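Local coordinates for uncharacterized protein (Pyrococcus horikoshii, PDB 1ZJJ) that binds a magnesium ion and is probably a phosphatase of the haloacid dehalogenase (HAD) superfamily, at residues A37-S43 / I65-G70; A138-R143 / L174-V180; K187-Y193 / A217-F222; L212-A217 / S242-P246. All coordinates share one frame. Numbering follows the deposited sequence.

Contact 1. Residues A37-S43 / I65-G70; sequences AFLTNNS and IIITSG
Two layers of apolar side chains flank this pair of neighbouring parallel strands, 37-40 and 66-68. On one face Leu39 (chi1 t, chi2 p) lies beside Ile67 (m, t), with Leu39 CD1 3.5 Å from Ile67 CG2. On the other, the Phe38 ring (chi1 m) takes Ile65 CD1 over its face in a CH-pi contact, 4.1 Å from the centroid and 14° off the normal, while Ile66 CG1 approaches Phe38 CD2 to 4.3 Å. The axes run 4.7 Å apart at 17°, and the register sets Phe38 beside Ile66 and Leu39 beside Ile67, each CA pair at 4.8 Å. Hydrogen bonds alternate as in a parallel sheet: Phe38 N to Ile65 O (2.8 Å), Ile67 N to Phe38 O (2.8 Å) and Thr40 N to Ile67 O (2.9 Å). Beyond them the edge turns polar. Ser69 (chi1 p) donates from OG to Asn41 O at 2.7 Å, and Thr40 OG1 accepts from Asn42 N at 3.1 Å, an ST turn. Thr68 (chi1 p) is the N-cap of helix 69-80, its OG1 bonded to Leu71 N. The strands belong to the beta-alpha-beta unit 36-40, 47-56, 66-68 of the HAD core; the Thr40 side chain lies about 7 Å from the magnesium ion. Tyr50 and Leu54 of helix 47-56 pack on the Phe38 and Ile66 face, Met192 and Val196 of helix 190-199 touch Leu39, and strand 2-6 pairs with strand 36-40.

Contact 2. Residues A138-R143 / L174-V180; sequences ATLAIR and LKVATNV
Ile142, Thr178 and Thr139 lose the most surface where helix 138-143 crosses helix 174-178, their short axes 9.4 Å apart at closest and inclined at -55°. Ile142 (chi1 m, chi2 t) points its CA-to-CB bond toward the other segment, and its CG2 lies 3.7 Å from Thr178 CG2 and 3.9 Å from Val180 CG2. Thr178 (chi1 p) turns its methyl to this apolar side, 3.8 Å from Thr139 CA, the nearest CA pair being Thr139 and Thr178, 5.6 Å apart. Its hydroxyl serves its own chain end: OG1 donates to Leu174 O (2.7 Å) and accepts from Val180 N (3.0 Å), the latter an ST turn. The helix stops at Asn179, whose positive phi (66°) redirects the chain. Thr139 (chi1 m) fits against Leu174 and Ala177, its OG1 3.3 Å from Leu174 CD2 and 3.5 Å from Ala177 CB, while that hydroxyl bonds back to Leu135 O. Arg143 reaches across, NE (3.0 Å) and NH2 (2.9 Å) both donating to Ala177 O, a carbonyl in the last turn of helix 167-178. Such helix-on-helix packing covers one face of the four-stranded parallel sheet of a separate alpha/beta part, consistent with the cap domain of HAD proteins of this type: Phe148 of strand 147-150 touches Ile142, Leu174, Thr178 and Val180, Val122 of strand 121-124 lies against Ala138 and Ile142, and Ile163 and Pro165 of the second subunit pack on Arg143 and Thr139.

Contact 3. Residues K187-Y193 / A217-F222; sequences KPNEPMY and AFAKKF
The ring of Phe218 (chi1 t) is the main bump, filling a hollow formed by the turn 187-189 and the first turn of helix 190-193. Lys187 CG lies over one ring face, 4.0 Å from the centroid and 13° off the normal, while Asn189 O (3.4 Å from Phe218 CE1) and Tyr193 N (3.6 Å from Phe218 CZ) line the ring edge. A cis peptide bond before Pro188 bends the chain so that the proline bulges against helix 217-221, with Pro188 CB 3.7 Å from Ala217 CB and 3.4 Å from Phe218 N; the CA atoms of Pro188 and Phe218 come within 3.9 Å. One turn further on, Phe222 (chi1 m) leaves helical geometry and interlocks with Tyr193 (chi1 t). Their rings form an offset stack, centroids 4.7 Å apart and planes at 10°, in which each CB lies over the other ring: Tyr193 CB 3.9 Å from the Phe222 centroid, Phe222 CB 3.6 Å from that of Tyr193. Lys221 adds a polar tie, its NZ donating to Pro188 O at 2.7 Å. The Lys187 amine leads away to salt bridges with Asp215 and the magnesium ligand Asp7, a position consistent with the motif lysine of the HAD family, which lies beside the metal-binding aspartate. The turn and helix 190-199 lock onto helix 212-221, with Met207 of strand 204-209 and Leu39 of strand 36-40 against Phe218 and Leu205 against Tyr193.

Contact 4. Residues L212-A217 / S242-P246; sequences LDTDIA and SEYKP
In the Rossmann-like core of this HAD protein, helix 212-217 is packed by the loop that joins helix 236-240 to strand 248-250. The helix opens with a wider pi-type turn, marked by the bond from Ala217 N to Leu212 O (2.9 Å), and it presents Leu212, Ile216 and Ala217 to the irregular segment 242-246. Ser242 (chi1 t) comes first: its OG lies 3.8 Å from Leu212 CB and accepts a weak hydrogen bond from Tyr244 N (3.3 Å), while its carbonyl O takes a bond from Lys245 NZ (2.7 Å), so the loop is braced by its own side chains. Tyr244 (chi1 m, chi2 -72°) buries the largest area and belongs to the nearest CA pair, its CA 5.4 Å from Ala217 CA. Ala217 CB sits over the ring face in a CH-pi contact, 3.5 Å from the centroid and 16° off the normal, and Ile216 CG2 meets Tyr244 CB at 3.9 Å. Tyr244 O is 3.4 Å from Leu212 CD2, an apolar neighbour for a carbonyl that has no polar partner in the model. Past Lys245, whose C is 4.0 Å from Ile216 CG2, Pro246 ends the walk, its CG 4.0 Å from Leu212 CD2 and 4.1 Å from Ile216 CG2; Met228 of strand 225-229 adjoins Leu212, Ile216 and Pro246. At the outer edge one water donates to Asp213 O at 2.6 Å and is linked weakly to Tyr244 OH at 3.5 Å.

In the fold
Contacts 1, 3 and 4 belong to the core around the six-stranded parallel sheet, whereas contact 2 lies on the four-stranded sheet of the probable cap domain, its centre 25 to 29 Å from theirs. Contacts 1 and 2 precede the others along the chain; contacts 3 and 4 interleave, share Ala217 and helix 212-221, and have centres about 10 Å apart. Contact 1, with its centre about 13 Å from that of contact 3, meets it through Leu39 O to Lys187 NZ (3.0 Å). Lys187 NZ also bridges to Asp215 OD1 of contact 4 (2.7 Å). This network lies beside the magnesium site of Asp7, Asp9 and Asp210, while contact 2 reaches the second subunit.

Contact 1. Residues A37-S43 / I65-G70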
loop_
_atom_site.group_PDB
_atom_site.type_symbol
_atom_site.label_atom_id
_atom_site.label_comp_id
_atom_site.label_asym_id
_atom_site.label_seq_id
_atom_site.Cartn_x
_atom_site.Cartn_y
_atom_site.Cartn_z
ATOM N N ALA B 37 6.423 15.369 28.144
ATOM C CA ALA B 37 5.668 14.188 27.749
ATOM C C ALA B 37 6.386 13.514 26.596
ATOM O O ALA B 37 7.136 14.155 25.860
ATOM C CB ALA B 37 4.258 14.578 27.338
ATOM N N PHE B 38 6.172 12.212 26.459
ATOM C CA PHE B 38 6.783 11.452 25.386
ATOM C C PHE B 38 5.684 11.232 24.346
ATOM O O PHE B 38 4.524 10.973 24.694
ATOM C CB PHE B 38 7.339 10.133 25.931
ATOM C CG PHE B 38 8.423 10.313 26.978
ATOM C CD1 PHE B 38 9.054 11.544 27.150
ATOM C CD2 PHE B 38 8.828 9.243 27.770
ATOM C CE1 PHE B 38 10.075 11.707 28.097
ATOM C CE2 PHE B 38 9.848 9.394 28.718
ATOM C CZ PHE B 38 10.473 10.631 28.880
ATOM N N LEU B 39 6.043 11.344 23.074
ATOM C CA LEU B 39 5.062 11.224 22.009
ATOM C C LEU B 39 5.533 10.329 20.873
ATOM O O LEU B 39 6.360 10.745 20.060
ATOM C CB LEU B 39 4.751 12.633 21.471
ATOM C CG LEU B 39 3.617 12.816 20.454
ATOM C CD1 LEU B 39 2.292 12.612 21.168
ATOM C CD2 LEU B 39 3.665 14.215 19.837
ATOM N N THR B 40 4.998 9.108 20.811
ATOM C CA THR B 40 5.374 8.165 19.762
ATOM C C THR B 40 4.244 7.849 18.775
ATOM O O THR B 40 3.083 7.702 19.172
ATOM C CB THR B 40 5.871 6.829 20.360
ATOM O OG1 THR B 40 6.221 5.934 19.299
ATOM C CG2 THR B 40 4.790 6.182 21.218
ATOM N N ASN B 41 4.596 7.756 17.490
ATOM C CA ASN B 41 3.667 7.428 16.422
ATOM C C ASN B 41 3.355 5.933 16.406
ATOM O O ASN B 41 2.452 5.467 15.724
ATOM C CB ASN B 41 4.301 7.842 15.093
ATOM C CG ASN B 41 3.748 9.177 14.668
ATOM O OD1 ASN B 41 2.966 9.810 15.372
ATOM N ND2 ASN B 41 4.178 9.614 13.472
ATOM N N ASN B 42 4.141 5.164 17.151
ATOM C CA ASN B 42 3.968 3.716 17.170
ATOM C C ASN B 42 2.697 3.353 17.937
ATOM O O ASN B 42 2.472 3.845 19.039
ATOM C CB ASN B 42 5.188 3.050 17.815
ATOM C CG ASN B 42 5.328 1.589 17.431
ATOM O OD1 ASN B 42 4.410 0.793 17.625
ATOM N ND2 ASN B 42 6.485 1.230 16.880
ATOM N N SER B 43 1.864 2.495 17.356
ATOM C CA SER B 43 0.615 2.117 18.012
ATOM C C SER B 43 0.530 0.651 18.434
ATOM O O SER B 43 -0.527 0.197 18.891
ATOM C CB SER B 43 -0.569 2.436 17.098
ATOM O OG SER B 43 -0.566 1.597 15.956
ATOM N N ILE B 65 2.372 10.214 31.116
ATOM C CA ILE B 65 2.905 11.240 30.230
ATOM C C ILE B 65 3.404 10.634 28.919
ATOM O O ILE B 65 4.075 11.299 28.133
ATOM C CB ILE B 65 4.036 12.070 30.913
ATOM C CG1 ILE B 65 5.169 11.163 31.396
ATOM C CG2 ILE B 65 3.463 12.857 32.075
ATOM C CD1 ILE B 65 6.132 10.745 30.319
ATOM N N ILE B 66 3.071 9.366 28.691
ATOM C CA ILE B 66 3.458 8.670 27.462
ATOM C C ILE B 66 2.263 8.631 26.508
ATOM O O ILE B 66 1.277 7.939 26.761
ATOM C CB ILE B 66 3.903 7.214 27.734
ATOM C CG1 ILE B 66 5.123 7.204 28.659
ATOM C CG2 ILE B 66 4.223 6.506 26.406
ATOM C CD1 ILE B 66 5.628 5.807 29.016
ATOM N N ILE B 67 2.356 9.378 25.413
ATOM C CA ILE B 67 1.278 9.435 24.430
ATOM C C ILE B 67 1.638 8.643 23.183
ATOM O O ILE B 67 2.622 8.943 22.507
ATOM C CB ILE B 67 0.990 10.889 24.017
ATOM C CG1 ILE B 67 0.717 11.731 25.262
ATOM C CG2 ILE B 67 -0.195 10.939 23.057
ATOM C CD1 ILE B 67 0.640 13.205 24.977
ATOM N N THR B 68 0.834 7.629 22.891
ATOM C CA THR B 68 1.043 6.787 21.724
ATOM C C THR B 68 0.002 7.181 20.679
ATOM O O THR B 68 -1.031 7.774 21.016
ATOM C CB THR B 68 0.839 5.305 22.065
ATOM O OG1 THR B 68 -0.510 5.105 22.512
ATOM C CG2 THR B 68 1.797 4.871 23.173
ATOM N N SER B 69 0.255 6.854 19.419
ATOM C CA SER B 69 -0.711 7.193 18.385
ATOM C C SER B 69 -2.029 6.479 18.686
ATOM O O SER B 69 -3.096 6.986 18.373
ATOM C CB SER B 69 -0.191 6.808 16.995
ATOM O OG SER B 69 0.053 5.422 16.874
ATOM N N GLY B 70 -1.939 5.307 19.308
ATOM C CA GLY B 70 -3.137 4.552 19.647
ATOM C C GLY B 70 -3.997 5.294 20.651
ATOM O O GLY B 70 -5.222 5.323 20.539
#

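Contact 2. Residues A138-R143 / L174-V180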
loop_
_atom_site.group_PDB
_atom_site.type_symbol
_atom_site.label_atom_id
_atom_site.label_comp_id
_atom_site.label_asym_id
_atom_site.label_seq_id
_atom_site.Cartn_x
_atom_site.Cartn_y
_atom_site.Cartn_z
ATOM N N ALA B 138 -11.355 -4.515 5.511
ATOM C CA ALA B 138 -11.189 -3.097 5.803
ATOM C C ALA B 138 -11.657 -2.288 4.594
ATOM O O ALA B 138 -12.319 -1.261 4.735
ATOM C CB ALA B 138 -9.726 -2.788 6.114
ATOM N N THR B 139 -11.301 -2.755 3.403
ATOM C CA THR B 139 -11.685 -2.091 2.169
ATOM C C THR B 139 -13.201 -2.142 1.978
ATOM O O THR B 139 -13.831 -1.134 1.647
ATOM C CB THR B 139 -10.985 -2.752 0.954
ATOM O OG1 THR B 139 -9.578 -2.495 1.024
ATOM C CG2 THR B 139 -11.527 -2.212 -0.355
ATOM N N LEU B 140 -13.783 -3.318 2.183
ATOM C CA LEU B 140 -15.225 -3.477 2.033
ATOM C C LEU B 140 -15.953 -2.553 3.001
ATOM O O LEU B 140 -16.909 -1.881 2.623
ATOM C CB LEU B 140 -15.633 -4.934 2.288
ATOM C CG LEU B 140 -15.242 -5.938 1.194
ATOM C CD1 LEU B 140 -15.536 -7.355 1.643
ATOM C CD2 LEU B 140 -16.002 -5.613 -0.080
ATOM N N ALA B 141 -15.481 -2.503 4.241
ATOM C CA ALA B 141 -16.102 -1.657 5.259
ATOM C C ALA B 141 -15.973 -0.168 4.931
ATOM O O ALA B 141 -16.956 0.566 4.956
ATOM C CB ALA B 141 -15.489 -1.955 6.617
ATOM N N ILE B 142 -14.759 0.281 4.615
ATOM C CA ILE B 142 -14.545 1.688 4.274
ATOM C C ILE B 142 -15.385 2.078 3.051
ATOM O O ILE B 142 -15.918 3.192 2.988
ATOM C CB ILE B 142 -13.060 1.974 3.982
ATOM C CG1 ILE B 142 -12.246 1.828 5.271
ATOM C CG2 ILE B 142 -12.907 3.369 3.375
ATOM C CD1 ILE B 142 -10.738 1.861 5.048
ATOM N N ARG B 143 -15.490 1.167 2.082
ATOM C CA ARG B 143 -16.289 1.415 0.881
ATOM C C ARG B 143 -17.773 1.449 1.209
ATOM O O ARG B 143 -18.579 2.001 0.460
ATOM C CB ARG B 143 -16.025 0.329 -0.167
ATOM C CG ARG B 143 -15.035 0.778 -1.190
ATOM C CD ARG B 143 -14.544 -0.340 -2.040
ATOM N NE ARG B 143 -13.461 0.160 -2.867
ATOM C CZ ARG B 143 -13.630 0.980 -3.893
ATOM N NH1 ARG B 143 -14.843 1.391 -4.230
ATOM N NH2 ARG B 143 -12.574 1.400 -4.574
ATOM N N LEU B 174 -4.648 0.703 1.553
ATOM C CA LEU B 174 -6.084 0.885 1.743
ATOM C C LEU B 174 -6.594 2.150 1.060
ATOM O O LEU B 174 -7.736 2.196 0.602
ATOM C CB LEU B 174 -6.416 0.899 3.233
ATOM C CG LEU B 174 -6.303 -0.479 3.884
ATOM C CD1 LEU B 174 -6.535 -0.358 5.375
ATOM C CD2 LEU B 174 -7.315 -1.438 3.242
ATOM N N LYS B 175 -5.746 3.171 0.978
ATOM C CA LYS B 175 -6.125 4.412 0.306
ATOM C C LYS B 175 -6.373 4.100 -1.174
ATOM O O LYS B 175 -7.330 4.592 -1.776
ATOM C CB LYS B 175 -5.007 5.451 0.434
ATOM C CG LYS B 175 -5.307 6.786 -0.242
ATOM C CD LYS B 175 -4.254 7.836 0.114
ATOM C CE LYS B 175 -2.872 7.430 -0.386
ATOM N NZ LYS B 175 -1.773 8.313 0.102
ATOM N N VAL B 176 -5.502 3.277 -1.751
ATOM C CA VAL B 176 -5.630 2.885 -3.151
ATOM C C VAL B 176 -6.824 1.962 -3.381
ATOM O O VAL B 176 -7.551 2.113 -4.360
ATOM C CB VAL B 176 -4.345 2.186 -3.648
ATOM C CG1 VAL B 176 -4.591 1.500 -4.991
ATOM C CG2 VAL B 176 -3.245 3.213 -3.789
ATOM N N ALA B 177 -7.032 1.020 -2.467
ATOM C CA ALA B 177 -8.136 0.075 -2.596
ATOM C C ALA B 177 -9.507 0.695 -2.333
ATOM O O ALA B 177 -10.506 0.235 -2.875
ATOM C CB ALA B 177 -7.915 -1.104 -1.664
ATOM N N THR B 178 -9.556 1.740 -1.513
ATOM C CA THR B 178 -10.833 2.377 -1.179
ATOM C C THR B 178 -11.086 3.678 -1.915
ATOM O O THR B 178 -12.233 4.101 -2.069
ATOM C CB THR B 178 -10.926 2.700 0.321
ATOM O OG1 THR B 178 -9.984 3.734 0.645
ATOM C CG2 THR B 178 -10.637 1.468 1.155
ATOM N N ASN B 179 -10.011 4.321 -2.355
ATOM C CA ASN B 179 -10.113 5.595 -3.044
ATOM C C ASN B 179 -10.637 6.640 -2.055
ATOM O O ASN B 179 -11.214 7.651 -2.440
ATOM C CB ASN B 179 -11.045 5.464 -4.251
ATOM C CG ASN B 179 -10.892 6.603 -5.221
ATOM O OD1 ASN B 179 -10.153 6.509 -6.196
ATOM N ND2 ASN B 179 -11.607 7.696 -4.966
ATOM N N VAL B 180 -10.427 6.372 -0.772
ATOM C CA VAL B 180 -10.845 7.270 0.294
ATOM C C VAL B 180 -9.609 7.848 0.992
ATOM O O VAL B 180 -8.641 7.135 1.247
ATOM C CB VAL B 180 -11.707 6.525 1.337
ATOM C CG1 VAL B 180 -11.899 7.389 2.577
ATOM C CG2 VAL B 180 -13.051 6.170 0.725
#

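Contact 3. Residues K187-Y193 / A217-F222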
loop_
_atom_site.group_PDB
_atom_site.type_symbol
_atom_site.label_atom_id
_atom_site.label_comp_id
_atom_site.label_asym_id
_atom_site.label_seq_id
_atom_site.Cartn_x
_atom_site.Cartn_y
_atom_site.Cartn_z
ATOM N N LYS B 187 1.786 12.243 14.356
ATOM C CA LYS B 187 2.683 13.264 13.821
ATOM C C LYS B 187 2.875 13.006 12.332
ATOM O O LYS B 187 3.020 11.856 11.917
ATOM C CB LYS B 187 4.040 13.186 14.524
ATOM C CG LYS B 187 3.973 13.356 16.034
ATOM C CD LYS B 187 5.314 13.034 16.691
ATOM C CE LYS B 187 5.649 11.553 16.545
ATOM N NZ LYS B 187 6.974 11.252 17.137
ATOM N N PRO B 188 2.950 14.072 11.517
ATOM C CA PRO B 188 2.875 15.498 11.858
ATOM C C PRO B 188 1.464 16.063 11.751
ATOM O O PRO B 188 1.278 17.236 11.415
ATOM C CB PRO B 188 3.795 16.121 10.825
ATOM C CG PRO B 188 3.391 15.365 9.597
ATOM C CD PRO B 188 3.334 13.912 10.101
ATOM N N ASN B 189 0.471 15.235 12.048
ATOM C CA ASN B 189 -0.915 15.653 11.940
ATOM C C ASN B 189 -1.519 16.335 13.159
ATOM O O ASN B 189 -1.056 16.180 14.286
ATOM C CB ASN B 189 -1.757 14.452 11.514
ATOM C CG ASN B 189 -1.385 13.962 10.128
ATOM O OD1 ASN B 189 -1.792 14.548 9.128
ATOM N ND2 ASN B 189 -0.587 12.904 10.061
ATOM N N GLU B 190 -2.578 17.091 12.900
ATOM C CA GLU B 190 -3.283 17.874 13.900
ATOM C C GLU B 190 -3.933 17.114 15.067
ATOM O O GLU B 190 -3.922 17.596 16.197
ATOM C CB GLU B 190 -4.305 18.751 13.169
ATOM C CG GLU B 190 -4.955 19.829 14.000
ATOM C CD GLU B 190 -6.017 19.274 14.910
ATOM O OE1 GLU B 190 -6.574 18.212 14.566
ATOM O OE2 GLU B 190 -6.307 19.896 15.956
ATOM N N PRO B 191 -4.509 15.923 14.819
ATOM C CA PRO B 191 -5.127 15.198 15.937
ATOM C C PRO B 191 -4.136 14.942 17.077
ATOM O O PRO B 191 -4.501 14.987 18.258
ATOM C CB PRO B 191 -5.594 13.894 15.287
ATOM C CG PRO B 191 -5.909 14.324 13.881
ATOM C CD PRO B 191 -4.725 15.207 13.550
ATOM N N MET B 192 -2.884 14.672 16.718
ATOM C CA MET B 192 -1.846 14.404 17.711
ATOM C C MET B 192 -1.557 15.682 18.490
ATOM O O MET B 192 -1.351 15.649 19.700
ATOM C CB MET B 192 -0.564 13.920 17.032
ATOM C CG MET B 192 0.403 13.220 17.971
ATOM S SD MET B 192 -0.217 11.589 18.444
ATOM C CE MET B 192 1.193 10.583 18.096
ATOM N N TYR B 193 -1.539 16.811 17.787
ATOM C CA TYR B 193 -1.283 18.097 18.430
ATOM C C TYR B 193 -2.426 18.412 19.382
ATOM O O TYR B 193 -2.216 18.946 20.466
ATOM C CB TYR B 193 -1.173 19.218 17.392
ATOM C CG TYR B 193 -0.873 20.573 18.004
ATOM C CD1 TYR B 193 0.373 20.843 18.570
ATOM C CD2 TYR B 193 -1.847 21.569 18.048
ATOM C CE1 TYR B 193 0.640 22.071 19.169
ATOM C CE2 TYR B 193 -1.589 22.804 18.642
ATOM C CZ TYR B 193 -0.348 23.045 19.203
ATOM O OH TYR B 193 -0.100 24.246 19.822
ATOM N N ALA B 217 8.433 18.227 11.177
ATOM C CA ALA B 217 7.316 18.728 10.386
ATOM C C ALA B 217 6.174 19.102 11.330
ATOM O O ALA B 217 5.489 20.103 11.143
ATOM C CB ALA B 217 6.862 17.663 9.402
ATOM N N PHE B 218 6.001 18.280 12.358
ATOM C CA PHE B 218 4.970 18.458 13.369
ATOM C C PHE B 218 5.163 19.788 14.102
ATOM O O PHE B 218 4.245 20.597 14.193
ATOM C CB PHE B 218 5.059 17.288 14.355
ATOM C CG PHE B 218 3.987 17.270 15.408
ATOM C CD1 PHE B 218 2.643 17.253 15.061
ATOM C CD2 PHE B 218 4.331 17.195 16.757
ATOM C CE1 PHE B 218 1.652 17.157 16.043
ATOM C CE2 PHE B 218 3.356 17.098 17.744
ATOM C CZ PHE B 218 2.010 17.078 17.387
ATOM N N ALA B 219 6.370 20.006 14.613
ATOM C CA ALA B 219 6.687 21.225 15.355
ATOM C C ALA B 219 6.422 22.487 14.541
ATOM O O ALA B 219 5.798 23.427 15.033
ATOM C CB ALA B 219 8.128 21.196 15.799
ATOM N N LYS B 220 6.898 22.494 13.301
ATOM C CA LYS B 220 6.720 23.642 12.412
ATOM C C LYS B 220 5.274 23.935 12.032
ATOM O O LYS B 220 4.878 25.090 11.961
ATOM C CB LYS B 220 7.540 23.448 11.144
ATOM C CG LYS B 220 9.011 23.286 11.408
ATOM C CD LYS B 220 9.491 24.278 12.454
ATOM C CE LYS B 220 9.819 25.621 11.819
ATOM N NZ LYS B 220 10.590 25.532 10.551
ATOM N N LYS B 221 4.491 22.894 11.771
ATOM C CA LYS B 221 3.095 23.079 11.401
ATOM C C LYS B 221 2.260 23.623 12.548
ATOM O O LYS B 221 1.294 24.346 12.328
ATOM C CB LYS B 221 2.499 21.760 10.898
ATOM C CG LYS B 221 3.007 21.359 9.516
ATOM C CD LYS B 221 2.585 19.951 9.128
ATOM C CE LYS B 221 1.103 19.723 9.395
ATOM N NZ LYS B 221 0.703 18.334 9.071
ATOM N N PHE B 222 2.640 23.292 13.777
ATOM C CA PHE B 222 1.876 23.759 14.927
ATOM C C PHE B 222 2.572 24.760 15.850
ATOM O O PHE B 222 2.152 24.975 16.986
ATOM C CB PHE B 222 1.360 22.546 15.698
ATOM C CG PHE B 222 0.507 21.648 14.855
ATOM C CD1 PHE B 222 -0.754 22.060 14.438
ATOM C CD2 PHE B 222 1.002 20.431 14.396
ATOM C CE1 PHE B 222 -1.511 21.273 13.567
ATOM C CE2 PHE B 222 0.257 19.640 13.529
ATOM C CZ PHE B 222 -1.002 20.062 13.112
#

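Contact 4. Residues L212-A217 / S242-P246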
loop_
_atom_site.group_PDB
_atom_site.type_symbol
_atom_site.label_atom_id
_atom_site.label_comp_id
_atom_site.label_asym_id
_atom_site.label_seq_id
_atom_site.Cartn_x
_atom_site.Cartn_y
_atom_site.Cartn_z
ATOM N N LEU B 212 12.723 14.230 10.453
ATOM C CA LEU B 212 12.296 15.484 9.851
ATOM C C LEU B 212 10.855 15.443 9.359
ATOM O O LEU B 212 10.082 16.370 9.600
ATOM C CB LEU B 212 13.239 15.843 8.698
ATOM C CG LEU B 212 14.608 16.378 9.133
ATOM C CD1 LEU B 212 15.655 16.116 8.058
ATOM C CD2 LEU B 212 14.484 17.878 9.432
ATOM N N ASP B 213 10.499 14.360 8.676
ATOM C CA ASP B 213 9.161 14.181 8.120
ATOM C C ASP B 213 8.019 14.064 9.128
ATOM O O ASP B 213 6.870 14.321 8.780
ATOM C CB ASP B 213 9.153 12.960 7.207
ATOM C CG ASP B 213 9.525 11.695 7.941
ATOM O OD1 ASP B 213 8.634 11.084 8.562
ATOM O OD2 ASP B 213 10.715 11.322 7.913
ATOM N N THR B 214 8.307 13.663 10.365
ATOM C CA THR B 214 7.244 13.567 11.362
ATOM C C THR B 214 7.463 14.540 12.519
ATOM O O THR B 214 6.684 15.474 12.712
ATOM C CB THR B 214 7.114 12.136 11.941
ATOM O OG1 THR B 214 8.383 11.697 12.434
ATOM C CG2 THR B 214 6.613 11.176 10.883
ATOM N N ASP B 215 8.537 14.327 13.274
ATOM C CA ASP B 215 8.838 15.176 14.420
ATOM C C ASP B 215 9.003 16.661 14.093
ATOM O O ASP B 215 8.284 17.503 14.629
ATOM C CB ASP B 215 10.092 14.660 15.126
ATOM C CG ASP B 215 9.935 13.238 15.609
ATOM O OD1 ASP B 215 8.875 12.927 16.189
ATOM O OD2 ASP B 215 10.864 12.435 15.415
ATOM N N ILE B 216 9.941 16.985 13.214
ATOM C CA ILE B 216 10.173 18.384 12.881
ATOM C C ILE B 216 9.020 18.999 12.089
ATOM O O ILE B 216 8.656 20.153 12.311
ATOM C CB ILE B 216 11.503 18.552 12.119
ATOM C CG1 ILE B 216 12.639 17.942 12.943
ATOM C CG2 ILE B 216 11.789 20.027 11.870
ATOM C CD1 ILE B 216 12.725 18.475 14.373
ATOM N N ALA B 217 8.433 18.227 11.177
ATOM C CA ALA B 217 7.316 18.728 10.386
ATOM C C ALA B 217 6.174 19.102 11.330
ATOM O O ALA B 217 5.489 20.103 11.143
ATOM C CB ALA B 217 6.862 17.663 9.402
ATOM N N SER B 242 15.241 18.933 2.946
ATOM C CA SER B 242 13.946 18.799 3.584
ATOM C C SER B 242 13.251 20.128 3.746
ATOM O O SER B 242 13.859 21.146 4.082
ATOM C CB SER B 242 14.069 18.151 4.959
ATOM O OG SER B 242 12.786 17.897 5.488
ATOM N N GLU B 243 11.954 20.091 3.494
ATOM C CA GLU B 243 11.082 21.248 3.599
ATOM C C GLU B 243 10.947 21.693 5.056
ATOM O O GLU B 243 10.582 22.841 5.336
ATOM C CB GLU B 243 9.714 20.878 3.028
ATOM C CG GLU B 243 8.538 21.478 3.752
ATOM C CD GLU B 243 7.230 21.101 3.111
ATOM O OE1 GLU B 243 7.182 20.071 2.408
ATOM O OE2 GLU B 243 6.244 21.836 3.312
ATOM N N TYR B 244 11.253 20.791 5.981
ATOM C CA TYR B 244 11.159 21.091 7.402
ATOM C C TYR B 244 12.540 21.433 7.950
ATOM O O TYR B 244 13.487 20.669 7.783
ATOM C CB TYR B 244 10.577 19.875 8.121
ATOM C CG TYR B 244 9.460 19.265 7.326
ATOM C CD1 TYR B 244 8.224 19.901 7.224
ATOM C CD2 TYR B 244 9.675 18.109 6.591
ATOM C CE1 TYR B 244 7.228 19.398 6.394
ATOM C CE2 TYR B 244 8.697 17.594 5.756
ATOM C CZ TYR B 244 7.475 18.239 5.660
ATOM O OH TYR B 244 6.518 17.717 4.825
ATOM N N LYS B 245 12.628 22.593 8.597
ATOM C CA LYS B 245 13.863 23.109 9.190
ATOM C C LYS B 245 13.834 23.229 10.721
ATOM O O LYS B 245 13.013 23.934 11.294
ATOM C CB LYS B 245 14.196 24.480 8.585
ATOM C CG LYS B 245 15.033 24.440 7.326
ATOM C CD LYS B 245 14.377 23.585 6.252
ATOM C CE LYS B 245 14.806 24.044 4.867
ATOM N NZ LYS B 245 15.745 23.129 4.176
ATOM N N PRO B 246 14.757 22.538 11.401
ATOM C CA PRO B 246 14.810 22.590 12.865
ATOM C C PRO B 246 15.214 23.983 13.330
ATOM O O PRO B 246 16.002 24.647 12.658
ATOM C CB PRO B 246 15.875 21.551 13.225
ATOM C CG PRO B 246 15.866 20.605 12.077
ATOM C CD PRO B 246 15.707 21.546 10.876
HETATM O O HOH W 1 5.726 14.740 6.433
#